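GP23.1 (Bacillus phage spp1, PDB 2XF7) is a small all-helical phage protein that assembles as a hexamer and is a putative chaperone of the virus. Local coordinates at residues Glu22-Ala27 with Asp39-Tyr44. Numbering follows the deposited sequence. Where two conformers were deposited one is given.
Sequences ELLRVA and DKIMSY
L24 reaches from helix 21-30 to helix 35-42 and meets I41 and M42, both with the same methyl. Its CD1 lies 3.5 Å from M42 CG, a close approach, and 3.9 Å from I41 CG2. The contact is purely apolar; no hydrogen bond joins the two segments, whose nearest CA atoms, those of L24 and I41, are 8.8 Å apart. With chi2 of L24 at -179°, CD1 is carried to full stretch away from CA and meets the side chains coming from the other helix. L24 and M42 run past one another in opposite directions, and the thioether follows more loosely, M42 SD standing 4.1 Å from L24 CD1. On I41 the touching group is the gamma methyl CG2, which lies anti to the backbone N.

The two helices belong to a compact bundle of three short helices. Helix 7-15 packs against both, with F10 touching L23 and W14 touching I41, while L33 from the intervening loop touches L24, A27 and I41. L24 and I41 are buried, M42 partly exposed.

Local hydrogen bonds also tie 39-44 together. S43 turns its hydroxyl back to the preceding turn, OG donating to K40 O at 2.7 Å, in the carbonyl plane and on a lone pair, with a C=O...OG angle of 142°. The same oxygen accepts S43 N at 3.1 Å, and Y44 N bonds to I41 O at 3.0 Å.

Between subunits, Y44 OH is hydrogen-bonded to D32 of a second subunit, and Y44 of a third subunit packs on L23, V26 and A27.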
ATOM      1  N   GLU B  22      -9.008 -22.569   6.839  1.00 16.52           N
ATOM      2  CA  GLU B  22     -10.187 -22.086   7.631  1.00 16.59           C
ATOM      3  C   GLU B  22     -10.576 -20.641   7.204  1.00 17.51           C
ATOM      4  O   GLU B  22     -11.727 -20.342   6.904  1.00 18.80           O
ATOM      5  CB  GLU B  22      -9.854 -22.159   9.149  1.00 17.92           C
ATOM      6  CG  GLU B  22      -9.464 -23.565   9.612  1.00 30.36           C
ATOM      7  CD  GLU B  22      -9.633 -23.969  11.073  1.00 63.97           C
ATOM      8  OE1 GLU B  22      -8.598 -24.264  11.718  1.00 35.22           O
ATOM      9  OE2 GLU B  22     -10.793 -24.091  11.543  1.00 56.33           O
ATOM     10  N   LEU B  23      -9.588 -19.775   7.108  1.00 14.40           N
ATOM     11  CA  LEU B  23      -9.833 -18.419   6.715  0.58 13.47           C
ATOM     12  C   LEU B  23     -10.180 -18.294   5.222  1.00 13.69           C
ATOM     13  O   LEU B  23     -11.006 -17.557   4.827  1.00 12.35           O
ATOM     14  CB  LEU B  23      -8.615 -17.609   7.102  0.58 13.62           C
ATOM     15  CG  LEU B  23      -8.589 -16.118   6.957  0.58 17.34           C
ATOM     16  CD1 LEU B  23      -8.548 -15.878   5.636  0.58 22.71           C
ATOM     17  CD2 LEU B  23      -9.780 -15.501   7.519  0.58 15.88           C
ATOM     18  N   LEU B  24      -9.483 -19.071   4.382  1.00 11.74           N
ATOM     19  CA  LEU B  24      -9.799 -19.040   2.949  1.00 10.49           C
ATOM     20  C   LEU B  24     -11.268 -19.489   2.736  1.00 14.81           C
ATOM     21  O   LEU B  24     -11.971 -18.890   1.921  1.00 11.30           O
ATOM     22  CB  LEU B  24      -8.837 -19.903   2.081  1.00 11.15           C
ATOM     23  CG  LEU B  24      -7.357 -19.504   2.244  1.00 11.87           C
ATOM     24  CD1 LEU B  24      -6.510 -20.380   1.348  1.00 12.08           C
ATOM     25  CD2 LEU B  24      -7.140 -17.950   1.984  1.00 13.17           C
ATOM     26  N   ARG B  25     -11.731 -20.500   3.507  1.00 13.19           N
ATOM     27  CA  ARG B  25     -13.104 -21.020   3.417  1.00 12.88           C
ATOM     28  C   ARG B  25     -14.105 -19.856   3.721  1.00 14.90           C
ATOM     29  O   ARG B  25     -15.081 -19.660   3.008  1.00 14.48           O
ATOM     30  CB  ARG B  25     -13.293 -22.147   4.448  1.00 16.59           C
ATOM     31  CG  ARG B  25     -14.655 -22.775   4.369  1.00 25.71           C
ATOM     32  CD  ARG B  25     -14.771 -24.087   5.176  1.00 35.01           C
ATOM     33  NE  ARG B  25     -14.444 -23.965   6.611  1.00 50.69           N
ATOM     34  CZ  ARG B  25     -14.608 -24.934   7.527  1.00 65.37           C
ATOM     35  NH1 ARG B  25     -15.143 -26.106   7.184  1.00 39.09           N
ATOM     36  NH2 ARG B  25     -14.254 -24.729   8.793  1.00 43.06           N
ATOM     37  N   VAL B  26     -13.801 -19.064   4.774  1.00 13.01           N
ATOM     38  CA  VAL B  26     -14.680 -17.964   5.168  1.00 13.07           C
ATOM     39  C   VAL B  26     -14.690 -16.924   4.002  1.00 12.15           C
ATOM     40  O   VAL B  26     -15.751 -16.430   3.631  1.00 15.47           O
ATOM     41  CB  VAL B  26     -14.157 -17.334   6.494  1.00 16.33           C
ATOM     42  CG1 VAL B  26     -14.861 -15.988   6.780  1.00 15.81           C
ATOM     43  CG2 VAL B  26     -14.326 -18.294   7.691  1.00 16.36           C
ATOM     44  N   ALA B  27     -13.524 -16.615   3.443  1.00 12.76           N
ATOM     45  CA  ALA B  27     -13.405 -15.621   2.365  1.00 11.89           C
ATOM     46  C   ALA B  27     -14.181 -16.080   1.111  1.00 13.88           C
ATOM     47  O   ALA B  27     -14.892 -15.283   0.493  1.00 13.42           O
ATOM     48  CB  ALA B  27     -11.942 -15.378   2.014  1.00 12.22           C
ATOM     49  N   ASP B  39      -7.924 -22.228  -4.108  1.00 10.19           N
ATOM     50  CA  ASP B  39      -7.141 -23.410  -4.528  1.00 10.53           C
ATOM     51  C   ASP B  39      -5.744 -22.963  -5.055  1.00 13.62           C
ATOM     52  O   ASP B  39      -4.721 -23.627  -4.734  1.00 13.25           O
ATOM     53  CB  ASP B  39      -7.884 -24.116  -5.669  1.00 10.88           C
ATOM     54  CG  ASP B  39      -9.174 -24.810  -5.237  1.00 20.59           C
ATOM     55  OD1 ASP B  39      -9.364 -25.016  -4.004  1.00 22.82           O
ATOM     56  OD2 ASP B  39      -9.969 -25.179  -6.131  1.00 30.24           O
ATOM     57  N   LYS B  40      -5.682 -21.793  -5.765  1.00 10.51           N
ATOM     58  CA  LYS B  40      -4.366 -21.269  -6.228  1.00 11.02           C
ATOM     59  C   LYS B  40      -3.519 -20.901  -5.041  1.00 13.27           C
ATOM     60  O   LYS B  40      -2.313 -21.202  -4.987  1.00 12.22           O
ATOM     61  CB  LYS B  40      -4.495 -20.087  -7.210  1.00 12.73           C
ATOM     62  CG  LYS B  40      -5.152 -20.476  -8.537  1.00 17.58           C
ATOM     63  CD  LYS B  40      -5.141 -19.387  -9.576  1.00 30.43           C
ATOM     64  CE  LYS B  40      -5.570 -20.020 -10.904  1.00 26.51           C
ATOM     65  NZ  LYS B  40      -4.448 -20.697 -11.664  1.00 19.83           N
ATOM     66  N   ILE B  41      -4.111 -20.178  -4.085  1.00  9.77           N
ATOM     67  CA  ILE B  41      -3.332 -19.803  -2.902  1.00 10.19           C
ATOM     68  C   ILE B  41      -2.806 -21.048  -2.159  1.00 11.79           C
ATOM     69  O   ILE B  41      -1.635 -21.053  -1.783  1.00 12.24           O
ATOM     70  CB  ILE B  41      -4.223 -18.955  -1.977  1.00 10.75           C
ATOM     71  CG1 ILE B  41      -4.434 -17.580  -2.646  1.00 10.67           C
ATOM     72  CG2 ILE B  41      -3.562 -18.832  -0.586  1.00 10.42           C
ATOM     73  CD1 ILE B  41      -5.560 -16.717  -1.975  1.00 10.28           C
ATOM     74  N   MET B  42      -3.646 -22.091  -2.003  1.00 10.15           N
ATOM     75  CA  MET B  42      -3.228 -23.306  -1.283  1.00 10.51           C
ATOM     76  C   MET B  42      -2.131 -24.092  -2.018  1.00 11.93           C
ATOM     77  O   MET B  42      -1.479 -24.985  -1.414  1.00 14.55           O
ATOM     78  CB  MET B  42      -4.406 -24.193  -0.889  1.00 11.68           C
ATOM     79  CG  MET B  42      -5.340 -23.407   0.023  1.00 13.70           C
ATOM     80  SD  MET B  42      -6.659 -24.445   0.711  1.00 18.24           S
ATOM     81  CE  MET B  42      -7.707 -24.497  -0.641  1.00 16.81           C
ATOM     82  N   SER B  43      -1.887 -23.747  -3.287  1.00 11.69           N
ATOM     83  CA  SER B  43      -0.817 -24.389  -4.030  1.00 12.76           C
ATOM     84  C   SER B  43       0.557 -23.883  -3.560  1.00 10.26           C
ATOM     85  O   SER B  43       1.583 -24.509  -3.877  1.00 11.64           O
ATOM     86  CB  SER B  43      -0.977 -24.176  -5.545  1.00 13.61           C
ATOM     87  OG  SER B  43      -0.532 -22.897  -5.981  1.00 13.58           O
ATOM     88  N   TYR B  44       0.572 -22.683  -2.905  1.00  9.31           N
ATOM     89  CA  TYR B  44       1.839 -22.103  -2.388  1.00  9.31           C
ATOM     90  C   TYR B  44       2.189 -22.785  -1.028  1.00 12.44           C
ATOM     91  O   TYR B  44       1.288 -23.292  -0.297  1.00 11.31           O
ATOM     92  CB  TYR B  44       1.649 -20.589  -2.145  1.00 10.09           C
ATOM     93  CG  TYR B  44       1.640 -19.760  -3.407  1.00 10.15           C
ATOM     94  CD1 TYR B  44       2.748 -19.013  -3.779  1.00  9.72           C
ATOM     95  CD2 TYR B  44       0.476 -19.639  -4.175  1.00 10.00           C
ATOM     96  CE1 TYR B  44       2.736 -18.202  -4.921  1.00 12.38           C
ATOM     97  CE2 TYR B  44       0.438 -18.804  -5.304  1.00 10.03           C
ATOM     98  CZ  TYR B  44       1.558 -18.054  -5.641  1.00 10.84           C
ATOM     99  OH  TYR B  44       1.557 -17.179  -6.678  1.00 11.77           O
TER